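Local atomic coordinates of alpha-galactosidase (Thermus thermophilus, PDB entry 6LCJ), a protein that probably hydrolyses alpha-galactosidic bonds, releasing terminal galactose from galactosides, and is a thermostable glycosidase of family GH36 that assembles into a hexamer. Residues Leu228-Trp233 / Trp296-Leu301; Pro160-Ser165 / Val192-Asp197; Trp252-Gly257 / Ala274-Asn279; Pro236-Ala241 / Leu306-Leu311. All coordinates share one frame; numbering follows the deposited sequence.

Contact 1: Leu228-Trp233 / Trp296-Leu301; sequences LRAGLW and WGYDYL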
# COMPACT_ATOMS: atom_id res chain seq x y z
N LEU E 228 -55.60 2.95 32.29
CA LEU E 228 -54.65 2.86 31.20
C LEU E 228 -54.09 1.45 31.08
O LEU E 228 -53.81 0.80 32.10
CB LEU E 228 -53.50 3.86 31.39
CG LEU E 228 -53.85 5.33 31.22
CD1 LEU E 228 -52.81 6.21 31.89
CD2 LEU E 228 -53.93 5.64 29.75
N ARG E 229 -53.94 0.99 29.84
CA ARG E 229 -53.15 -0.21 29.59
C ARG E 229 -51.68 0.07 29.85
O ARG E 229 -51.19 1.18 29.65
CB ARG E 229 -53.33 -0.67 28.15
CG ARG E 229 -54.74 -1.06 27.77
CD ARG E 229 -54.86 -1.16 26.25
NE ARG E 229 -54.04 -2.23 25.72
CZ ARG E 229 -54.09 -2.65 24.46
NH1 ARG E 229 -54.94 -2.09 23.60
NH2 ARG E 229 -53.30 -3.64 24.06
N ALA E 230 -50.98 -0.96 30.30
CA ALA E 230 -49.58 -0.84 30.67
C ALA E 230 -48.69 -1.37 29.55
O ALA E 230 -48.95 -2.44 28.99
CB ALA E 230 -49.31 -1.59 31.98
N GLY E 231 -47.63 -0.63 29.23
CA GLY E 231 -46.74 -0.97 28.13
C GLY E 231 -45.31 -1.12 28.63
O GLY E 231 -44.89 -0.39 29.53
N LEU E 232 -44.58 -2.08 28.05
CA LEU E 232 -43.21 -2.37 28.45
C LEU E 232 -42.35 -2.64 27.22
O LEU E 232 -42.83 -3.15 26.20
CB LEU E 232 -43.17 -3.55 29.43
CG LEU E 232 -41.91 -3.86 30.25
CD1 LEU E 232 -41.56 -2.76 31.23
CD2 LEU E 232 -42.10 -5.17 31.00
N TRP E 233 -41.07 -2.29 27.35
CA TRP E 233 -40.07 -2.34 26.28
C TRP E 233 -39.08 -3.47 26.52
O TRP E 233 -38.57 -3.63 27.63
CB TRP E 233 -39.31 -1.00 26.25
CG TRP E 233 -38.13 -0.89 25.31
CD1 TRP E 233 -38.14 -0.39 24.04
CD2 TRP E 233 -36.76 -1.25 25.58
NE1 TRP E 233 -36.88 -0.41 23.51
CE2 TRP E 233 -36.01 -0.94 24.43
CE3 TRP E 233 -36.10 -1.80 26.68
CZ2 TRP E 233 -34.64 -1.17 24.34
CZ3 TRP E 233 -34.73 -2.03 26.60
CH2 TRP E 233 -34.02 -1.72 25.43
N TRP E 296 -47.30 -10.09 34.21
CA TRP E 296 -47.07 -8.90 35.01
C TRP E 296 -48.20 -7.88 34.90
O TRP E 296 -48.29 -6.99 35.75
CB TRP E 296 -45.76 -8.25 34.59
CG TRP E 296 -44.57 -8.84 35.23
CD1 TRP E 296 -44.56 -9.67 36.30
CD2 TRP E 296 -43.20 -8.63 34.86
NE1 TRP E 296 -43.26 -10.00 36.62
CE2 TRP E 296 -42.41 -9.38 35.75
CE3 TRP E 296 -42.57 -7.89 33.85
CZ2 TRP E 296 -41.02 -9.41 35.67
CZ3 TRP E 296 -41.19 -7.92 33.77
CH2 TRP E 296 -40.43 -8.68 34.68
N GLY E 297 -49.03 -7.96 33.86
CA GLY E 297 -50.07 -6.96 33.63
C GLY E 297 -49.90 -6.12 32.38
O GLY E 297 -50.83 -5.37 32.03
N TYR E 298 -48.77 -6.21 31.68
CA TYR E 298 -48.56 -5.45 30.45
C TYR E 298 -49.16 -6.19 29.26
O TYR E 298 -48.89 -7.38 29.07
CB TYR E 298 -47.07 -5.22 30.21
CG TYR E 298 -46.41 -4.50 31.36
CD1 TYR E 298 -45.98 -5.20 32.48
CD2 TYR E 298 -46.25 -3.13 31.34
CE1 TYR E 298 -45.39 -4.55 33.54
CE2 TYR E 298 -45.65 -2.47 32.40
CZ TYR E 298 -45.23 -3.19 33.49
OH TYR E 298 -44.64 -2.54 34.53
N ASP E 299 -49.97 -5.49 28.45
CA ASP E 299 -50.48 -6.07 27.21
C ASP E 299 -50.17 -5.20 25.98
O ASP E 299 -50.77 -5.39 24.92
CB ASP E 299 -51.99 -6.32 27.31
CG ASP E 299 -52.77 -5.05 27.57
OD1 ASP E 299 -52.17 -4.05 28.04
OD2 ASP E 299 -53.99 -5.04 27.31
N TYR E 300 -49.26 -4.24 26.12
CA TYR E 300 -48.69 -3.50 25.01
C TYR E 300 -47.17 -3.63 25.14
O TYR E 300 -46.61 -3.25 26.17
CB TYR E 300 -49.15 -2.03 25.03
CG TYR E 300 -48.63 -1.12 23.93
CD1 TYR E 300 -47.30 -0.71 23.91
CD2 TYR E 300 -49.48 -0.64 22.94
CE1 TYR E 300 -46.83 0.13 22.92
CE2 TYR E 300 -49.02 0.20 21.94
CZ TYR E 300 -47.70 0.59 21.94
OH TYR E 300 -47.23 1.41 20.95
N LEU E 301 -46.52 -4.21 24.14
CA LEU E 301 -45.10 -4.51 24.22
C LEU E 301 -44.35 -3.87 23.07
O LEU E 301 -44.75 -4.00 21.91
CB LEU E 301 -44.85 -6.02 24.22
CG LEU E 301 -45.54 -6.78 25.35
CD1 LEU E 301 -45.29 -8.29 25.20
CD2 LEU E 301 -45.06 -6.25 26.70
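Arg229 keeps CG anti to its carbonyl carbon (chi1 -62°) and bends its chain at chi3, while Asp299 holds CG in the crowded position between backbone N and carbonyl carbon (chi1 60°); these torsions bring guanidinium and carboxylate within reach of each other. The two side chains cross at about a right angle, and Arg229 NE forms a salt bridge to Asp299 OD2 at 3.2 Å. Arg229 NH2 also donates to the backbone O of Asp299 at 3.2 Å, approaching from above the carbonyl plane, so the long arginine grips both side chain and backbone. Farther along, Leu232 N donates to Tyr300 O at 3.0 Å, nearly along the C=O axis, whereas the bonds that Ala230 O accepts from Asp299 N and Tyr300 N are weak. Gly231 suits its place because a CB there would press tightly on the Tyr300 ring. Leu232 CB lies over one face of the Tyr298 ring, 4.0 Å from its centroid, as a CH-pi contact, and Ala230 CB packs 3.5 Å from Tyr298 CD2. The hydroxyl of Tyr298 bonds to Met216 O. Leu232 CD2 meets the edge of the Trp296 ring, next to Gly297, whose positive phi closes helix 280-296 in a Schellman motif. Helix 280-296 thus leads into strand 298-303 beside strand 229-234: an elaborated right-handed beta-alpha-beta crossover, a small antiparallel sheet inserted before the helix, of the TIM-barrel kind.

Contact 2: Pro160-Ser165 / Val192-Asp197; sequences PRVWCS and VFQIDD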
# COMPACT_ATOMS: atom_id res chain seq x y z
N PRO E 160 -53.46 2.54 19.12
CA PRO E 160 -53.66 3.11 20.45
C PRO E 160 -52.99 4.46 20.58
O PRO E 160 -52.15 4.87 19.76
CB PRO E 160 -53.01 2.08 21.39
CG PRO E 160 -52.79 0.84 20.55
CD PRO E 160 -52.58 1.36 19.15
N ARG E 161 -53.39 5.19 21.61
CA ARG E 161 -52.76 6.45 21.95
C ARG E 161 -51.87 6.19 23.16
O ARG E 161 -52.35 5.69 24.18
CB ARG E 161 -53.82 7.52 22.22
CG ARG E 161 -54.76 7.69 21.03
CD ARG E 161 -55.72 8.86 21.20
NE ARG E 161 -56.67 8.63 22.28
CZ ARG E 161 -57.85 8.08 22.11
NH1 ARG E 161 -58.23 7.70 20.90
NH2 ARG E 161 -58.66 7.88 23.15
N VAL E 162 -50.59 6.48 23.02
CA VAL E 162 -49.57 5.97 23.93
C VAL E 162 -48.82 7.14 24.53
O VAL E 162 -48.40 8.05 23.81
CB VAL E 162 -48.58 5.03 23.22
CG1 VAL E 162 -47.52 4.53 24.23
CG2 VAL E 162 -49.30 3.89 22.52
N TRP E 163 -48.63 7.11 25.85
CA TRP E 163 -47.60 7.92 26.48
C TRP E 163 -46.38 7.03 26.69
O TRP E 163 -46.50 5.90 27.19
CB TRP E 163 -48.06 8.54 27.80
CG TRP E 163 -47.05 9.55 28.28
CD1 TRP E 163 -47.00 10.88 27.95
CD2 TRP E 163 -45.90 9.29 29.08
NE1 TRP E 163 -45.90 11.46 28.52
CE2 TRP E 163 -45.20 10.51 29.22
CE3 TRP E 163 -45.39 8.15 29.72
CZ2 TRP E 163 -44.03 10.63 29.98
CZ3 TRP E 163 -44.24 8.26 30.47
CH2 TRP E 163 -43.56 9.49 30.58
N CYS E 164 -45.20 7.52 26.31
CA CYS E 164 -43.97 6.74 26.26
C CYS E 164 -42.88 7.47 27.05
O CYS E 164 -42.75 8.69 26.93
CB CYS E 164 -43.55 6.51 24.77
SG CYS E 164 -41.93 5.77 24.47
N SER E 165 -42.10 6.74 27.84
CA SER E 165 -41.12 7.43 28.68
C SER E 165 -39.82 7.78 27.95
O SER E 165 -39.02 8.55 28.50
CB SER E 165 -40.77 6.58 29.91
OG SER E 165 -40.23 5.31 29.55
N VAL E 192 -52.53 4.02 26.64
CA VAL E 192 -51.41 3.17 27.05
C VAL E 192 -50.38 4.05 27.74
O VAL E 192 -50.06 5.14 27.26
CB VAL E 192 -50.77 2.45 25.84
CG1 VAL E 192 -49.72 1.44 26.31
CG2 VAL E 192 -51.80 1.77 24.97
N PHE E 193 -49.85 3.57 28.87
CA PHE E 193 -48.72 4.19 29.55
C PHE E 193 -47.56 3.21 29.44
O PHE E 193 -47.58 2.15 30.07
CB PHE E 193 -49.07 4.49 31.00
CG PHE E 193 -48.02 5.28 31.73
CD1 PHE E 193 -46.92 4.64 32.29
CD2 PHE E 193 -48.13 6.65 31.86
CE1 PHE E 193 -45.95 5.37 32.97
CE2 PHE E 193 -47.16 7.39 32.54
CZ PHE E 193 -46.07 6.74 33.10
N GLN E 194 -46.55 3.55 28.63
CA GLN E 194 -45.53 2.59 28.23
C GLN E 194 -44.17 2.94 28.84
O GLN E 194 -43.65 4.02 28.59
CB GLN E 194 -45.42 2.50 26.71
CG GLN E 194 -44.50 1.37 26.23
CD GLN E 194 -43.37 1.90 25.37
OE1 GLN E 194 -43.62 2.56 24.35
NE2 GLN E 194 -42.13 1.63 25.78
N ILE E 195 -43.63 2.01 29.63
CA ILE E 195 -42.30 2.13 30.22
C ILE E 195 -41.26 1.65 29.21
O ILE E 195 -41.35 0.52 28.71
CB ILE E 195 -42.20 1.33 31.52
CG1 ILE E 195 -43.15 1.89 32.55
CG2 ILE E 195 -40.79 1.36 32.10
CD1 ILE E 195 -43.78 0.83 33.35
N ASP E 196 -40.28 2.48 28.92
CA ASP E 196 -39.32 2.14 27.89
C ASP E 196 -38.01 1.65 28.51
O ASP E 196 -37.99 1.14 29.64
CB ASP E 196 -39.10 3.35 26.97
CG ASP E 196 -38.71 2.95 25.56
OD1 ASP E 196 -37.49 2.94 25.25
OD2 ASP E 196 -39.64 2.69 24.74
N ASP E 197 -36.92 1.81 27.78
CA ASP E 197 -35.60 1.38 28.22
C ASP E 197 -35.25 2.08 29.53
O ASP E 197 -35.50 3.28 29.69
CB ASP E 197 -34.59 1.71 27.12
CG ASP E 197 -33.18 1.23 27.41
OD1 ASP E 197 -32.96 0.42 28.33
OD2 ASP E 197 -32.28 1.68 26.67
O HOH W 1 -37.34 5.34 29.22
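Gln194 leaves the strand with CB against Val162 CG1 at 3.8 Å, and its CG stands anti to the backbone N. A bend at chi2 (-122°) then turns the amide so that its two ends do different work. OE1 comes to 3.6 Å from Cys164 SG, while NE2 donates to Asp196 OD2 at 2.9 Å, in the amide plane and on the anti lone pair of that oxygen; a second bond from NE2, to Ile195 O, is weak. A glutamine suits this place because its long, bent chain carries an amide N-H to the buried carboxylate of Asp196. Asp196 OD2 also forms a salt bridge with Lys302, whose charge would tend to keep the carboxylate ionised, and OD1 accepts from Asp197 N at 2.8 Å. An alanine in place of Asp196 would probably leave the Gln194 amide and the Lys302 ammonium without their shared acceptor and remove the one that holds Asp197 N. Ser165 OG accepts from Asp196 N at 2.9 Å and is linked through a water to Asp197 O. The strands themselves are parallel, with Trp163 N donating to Val192 O at 2.8 Å and Gln194 N to Trp163 O at 2.8 Å. Trp163 and Phe193 lie side by side, their planes within 20° of parallel but displaced, so that Trp163 CE3, not the ring centre, lies over the face of Phe193. These two aromatics pack on helix 175-185, and Val162 and Val192 meet Tyr300 on the other face; strand 161-164 thus runs between strands 431-433 and 192-195.

Contact 3: Trp252-Gly257 / Ala274-Asn279; sequences WVLRDG and ALDAGN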
# COMPACT_ATOMS: atom_id res chain seq x y z
N TRP E 252 -25.79 -19.75 23.37
CA TRP E 252 -26.92 -18.98 22.86
C TRP E 252 -26.49 -17.81 21.97
O TRP E 252 -27.34 -17.24 21.28
CB TRP E 252 -27.77 -18.45 24.01
CG TRP E 252 -28.70 -19.47 24.61
CD1 TRP E 252 -28.69 -20.82 24.39
CD2 TRP E 252 -29.78 -19.22 25.53
NE1 TRP E 252 -29.70 -21.42 25.11
CE2 TRP E 252 -30.38 -20.46 25.82
CE3 TRP E 252 -30.29 -18.07 26.13
CZ2 TRP E 252 -31.46 -20.59 26.69
CZ3 TRP E 252 -31.36 -18.19 26.99
CH2 TRP E 252 -31.94 -19.45 27.26
N VAL E 253 -25.21 -17.45 21.97
CA VAL E 253 -24.73 -16.31 21.20
C VAL E 253 -24.71 -16.68 19.72
O VAL E 253 -24.23 -17.75 19.34
CB VAL E 253 -23.35 -15.88 21.70
CG1 VAL E 253 -22.76 -14.80 20.79
CG2 VAL E 253 -23.47 -15.39 23.14
N LEU E 254 -25.23 -15.79 18.88
CA LEU E 254 -25.11 -15.96 17.43
C LEU E 254 -23.64 -15.89 17.03
O LEU E 254 -22.94 -14.93 17.36
CB LEU E 254 -25.91 -14.89 16.70
CG LEU E 254 -25.90 -15.01 15.18
CD1 LEU E 254 -26.52 -16.32 14.73
CD2 LEU E 254 -26.64 -13.82 14.59
N ARG E 255 -23.18 -16.93 16.33
CA ARG E 255 -21.77 -17.07 15.99
C ARG E 255 -21.62 -17.25 14.49
O ARG E 255 -22.53 -17.71 13.80
CB ARG E 255 -21.13 -18.25 16.74
CG ARG E 255 -20.87 -17.94 18.19
CD ARG E 255 -20.75 -19.18 19.07
NE ARG E 255 -20.74 -18.80 20.48
CZ ARG E 255 -19.71 -18.22 21.10
NH1 ARG E 255 -18.60 -17.94 20.44
NH2 ARG E 255 -19.80 -17.91 22.38
N ASP E 256 -20.44 -16.88 13.97
CA ASP E 256 -20.19 -17.02 12.55
C ASP E 256 -19.58 -18.40 12.27
O ASP E 256 -19.55 -19.27 13.14
CB ASP E 256 -19.32 -15.86 12.05
CG ASP E 256 -17.90 -15.85 12.64
OD1 ASP E 256 -17.49 -16.80 13.35
OD2 ASP E 256 -17.18 -14.87 12.37
N GLY E 257 -19.06 -18.60 11.05
CA GLY E 257 -18.50 -19.89 10.67
C GLY E 257 -17.26 -20.30 11.45
O GLY E 257 -16.93 -21.49 11.46
N ALA E 274 -25.75 -10.69 19.55
CA ALA E 274 -27.09 -11.17 19.30
C ALA E 274 -27.25 -12.55 19.91
O ALA E 274 -26.28 -13.31 20.02
CB ALA E 274 -27.39 -11.22 17.80
N LEU E 275 -28.48 -12.86 20.32
CA LEU E 275 -28.85 -14.23 20.63
C LEU E 275 -29.35 -14.90 19.36
O LEU E 275 -29.96 -14.25 18.51
CB LEU E 275 -29.91 -14.28 21.72
CG LEU E 275 -29.49 -13.65 23.05
CD1 LEU E 275 -30.69 -13.54 23.98
CD2 LEU E 275 -28.34 -14.42 23.71
N ASP E 276 -29.07 -16.19 19.23
CA ASP E 276 -29.29 -16.91 17.98
C ASP E 276 -30.76 -17.30 17.88
O ASP E 276 -31.21 -18.22 18.55
CB ASP E 276 -28.38 -18.14 17.91
CG ASP E 276 -28.59 -18.98 16.66
OD1 ASP E 276 -29.41 -18.61 15.78
OD2 ASP E 276 -27.91 -20.02 16.55
N ALA E 277 -31.50 -16.60 17.02
CA ALA E 277 -32.92 -16.88 16.86
C ALA E 277 -33.17 -18.18 16.09
O ALA E 277 -34.33 -18.57 15.93
CB ALA E 277 -33.60 -15.69 16.16
N GLY E 278 -32.13 -18.83 15.58
CA GLY E 278 -32.30 -20.17 15.06
C GLY E 278 -32.23 -21.26 16.11
O GLY E 278 -32.54 -22.41 15.81
N ASN E 279 -31.83 -20.90 17.33
CA ASN E 279 -31.75 -21.83 18.45
C ASN E 279 -33.12 -21.87 19.13
O ASN E 279 -33.55 -20.88 19.73
CB ASN E 279 -30.65 -21.37 19.40
CG ASN E 279 -30.46 -22.29 20.60
OD1 ASN E 279 -31.38 -22.94 21.07
ND2 ASN E 279 -29.24 -22.33 21.10
O HOH W 2 -23.63 -12.21 18.41
O HOH W 3 -24.83 -19.37 16.35
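Two backbone bonds join the loops around a single bridge between Val253 and Leu275. Asp276 N donates to Trp252 O at 2.9 Å, nearly along the C=O axis, and Leu254 N donates to Ala274 O at 2.9 Å from above the carbonyl plane. Water extends the pairing on one side: a water accepts from Ala274 N at 2.8 Å and donates to Leu254 O at 3.0 Å. A second water accepts from Arg255 N and donates to Asp276 OD2 at 3.2 Å. The other carboxylate oxygen turns inward on its own segment, where Asp276 OD1 accepts from Gly278 N at 2.7 Å, an Asx turn laid inside the type I turn from Asp276 to Asn279, whose closing bond runs from Asn279 N to Asp276 O. Gly278 suits its place, since a CB would be crowded by Asp276 OD1. An alanine in place of Asp276 would probably weaken this turn and the water link to Arg255 by removing both carboxylate acceptors. Asn279 is the N-cap of the helix that follows, its OD1 bonded to Glu281 N, while its ND2 lies 3.7 Å from Trp252 CD1 with amide and ring planes 76° apart. Apolar contacts complete the join: Leu254 CB meets Ala274 CB, and Leu275 CD2 reaches Trp252 CB. Arg255 extends to a salt bridge with Asp120 of a second subunit. The pair of loops sits between helices 244-248 and 280-296, Trp252 meeting Trp285 of the latter edge-to-face, where strand 270-274 gives way to helix 280-296.

Contact 4: Pro236-Ala241 / Leu306-Leu311; sequences PFLVTA and LYAAAL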
# COMPACT_ATOMS: atom_id res chain seq x y z
N PRO E 236 -35.26 -8.25 22.96
CA PRO E 236 -35.15 -9.64 23.45
C PRO E 236 -33.95 -10.42 22.92
O PRO E 236 -33.46 -11.31 23.63
CB PRO E 236 -36.48 -10.27 23.02
CG PRO E 236 -37.01 -9.39 21.94
CD PRO E 236 -36.53 -8.01 22.23
N PHE E 237 -33.45 -10.14 21.72
CA PHE E 237 -32.35 -10.91 21.14
C PHE E 237 -31.01 -10.19 21.20
O PHE E 237 -30.08 -10.57 20.47
CB PHE E 237 -32.68 -11.29 19.70
CG PHE E 237 -33.90 -12.11 19.58
CD1 PHE E 237 -33.85 -13.49 19.73
CD2 PHE E 237 -35.12 -11.52 19.31
CE1 PHE E 237 -35.00 -14.25 19.60
CE2 PHE E 237 -36.25 -12.26 19.19
CZ PHE E 237 -36.20 -13.63 19.33
N LEU E 238 -30.88 -9.19 22.06
CA LEU E 238 -29.69 -8.38 22.15
C LEU E 238 -29.02 -8.61 23.49
O LEU E 238 -29.68 -8.74 24.52
CB LEU E 238 -30.04 -6.90 21.99
CG LEU E 238 -29.04 -5.97 21.32
CD1 LEU E 238 -28.88 -6.32 19.88
CD2 LEU E 238 -29.55 -4.56 21.46
N VAL E 239 -27.69 -8.64 23.48
CA VAL E 239 -26.92 -8.94 24.68
C VAL E 239 -25.56 -8.28 24.54
O VAL E 239 -25.10 -8.00 23.44
CB VAL E 239 -26.84 -10.48 24.85
CG1 VAL E 239 -25.85 -11.08 23.87
CG2 VAL E 239 -26.51 -10.85 26.24
N THR E 240 -24.93 -7.97 25.67
CA THR E 240 -23.56 -7.44 25.66
C THR E 240 -22.61 -8.42 26.34
O THR E 240 -23.03 -9.39 26.98
CB THR E 240 -23.48 -6.07 26.34
OG1 THR E 240 -23.92 -6.18 27.70
CG2 THR E 240 -24.33 -5.06 25.62
N ALA E 241 -21.31 -8.15 26.22
CA ALA E 241 -20.32 -9.00 26.89
C ALA E 241 -20.53 -9.02 28.40
O ALA E 241 -20.34 -10.05 29.04
CB ALA E 241 -18.90 -8.56 26.56
N LEU E 306 -35.00 -5.60 16.82
CA LEU E 306 -35.37 -6.90 16.29
C LEU E 306 -34.54 -7.30 15.08
O LEU E 306 -34.59 -8.47 14.68
CB LEU E 306 -36.86 -6.90 15.92
CG LEU E 306 -37.89 -6.82 17.06
CD1 LEU E 306 -39.30 -6.80 16.47
CD2 LEU E 306 -37.73 -7.96 18.01
N TYR E 307 -33.77 -6.37 14.48
CA TYR E 307 -32.79 -6.76 13.48
C TYR E 307 -31.81 -7.81 14.04
O TYR E 307 -31.26 -8.61 13.27
CB TYR E 307 -32.01 -5.53 12.98
CG TYR E 307 -31.00 -5.04 13.99
CD1 TYR E 307 -29.71 -5.55 14.02
CD2 TYR E 307 -31.34 -4.09 14.94
CE1 TYR E 307 -28.79 -5.12 14.96
CE2 TYR E 307 -30.43 -3.66 15.88
CZ TYR E 307 -29.17 -4.18 15.89
OH TYR E 307 -28.28 -3.75 16.83
N ALA E 308 -31.55 -7.80 15.35
CA ALA E 308 -30.60 -8.76 15.90
C ALA E 308 -31.02 -10.20 15.62
O ALA E 308 -30.17 -11.07 15.44
CB ALA E 308 -30.41 -8.53 17.39
N ALA E 309 -32.33 -10.45 15.57
CA ALA E 309 -32.82 -11.80 15.31
C ALA E 309 -32.71 -12.21 13.84
O ALA E 309 -32.95 -13.38 13.52
CB ALA E 309 -34.28 -11.91 15.76
N ALA E 310 -32.37 -11.28 12.94
CA ALA E 310 -32.34 -11.56 11.51
C ALA E 310 -30.96 -11.37 10.90
O ALA E 310 -30.82 -11.40 9.68
CB ALA E 310 -33.37 -10.69 10.78
N LEU E 311 -29.93 -11.19 11.72
CA LEU E 311 -28.59 -11.11 11.16
C LEU E 311 -28.25 -12.40 10.41
O LEU E 311 -28.73 -13.49 10.77
CB LEU E 311 -27.58 -10.80 12.26
CG LEU E 311 -27.75 -9.34 12.72
CD1 LEU E 311 -27.08 -9.07 14.06
CD2 LEU E 311 -27.27 -8.34 11.65
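Phe237 O is held by one hydrogen bond, from Leu275 N, and the methyl CB of Ala308 packs against Phe237 O at 3.7 Å. On the opposing segment Tyr307 O accepts from Ala310 N at 2.9 Å and Leu306 O from Ala309 N at 3.1 Å, so two of the turn's carbonyls are used within it, and it presents mainly methyl groups to Phe237 and Leu238. Phe237 holds CG anti to its carbonyl carbon (chi1 -60°), which brings its ring against the turn. Ala309 CB sits over one face of that ring, 3.9 Å from the centroid and 20° off the normal, in a CH-pi contact displaced toward the rim near CD2. Ala308 and Ala309 suit their places because a single methyl leaves the turn close enough to touch the phenyl ring and the backbone beside it. Leu238 CD1 reaches Ala308 CB at 3.7 Å and also comes to 4.0 Å from Tyr307 OH, its side chain crossing the tyrosine obliquely. The hydroxyl of Tyr307 donates to Ala264 O, so the phenol joins the turn to strand 263-267. At the upstream end Pro236 CG meets Leu306 CD2 more loosely. The Phe237 ring also packs on helix 280-296 and on Met324 of helix 317-331. All of the touching residues are buried, and the packing joins the segment after strand 229-234, including the start of the short strand 238-240, to the 3-10 turn after strand 298-303: the beta-alpha loops that follow neighbouring parallel strands at their C-terminal ends in a TIM barrel.

Overall arrangement
Contacts 1 and 2 lie in the same parallel barrel sheet, their centres 8 Å apart, and are joined where strand 229-234 pairs with strand 192-195: Arg229 O bonds to Phe193 N and Gly231 O to Ile195 N. Contact 4 lies about 22 Å from both, where the chain continues beyond the strands of contact 1. Contact 3 is nested within the loop closed by contact 4, their centres 9 Å apart, and lies farthest from the barrel strands, 28 Å from contact 1 and 30 Å from contact 2 between centres. As in TIM-barrel glycosidases, the active site probably opens at the C-terminal strand ends, where Asp196 and Asp197 of contact 2 and the loops of contact 4 lie.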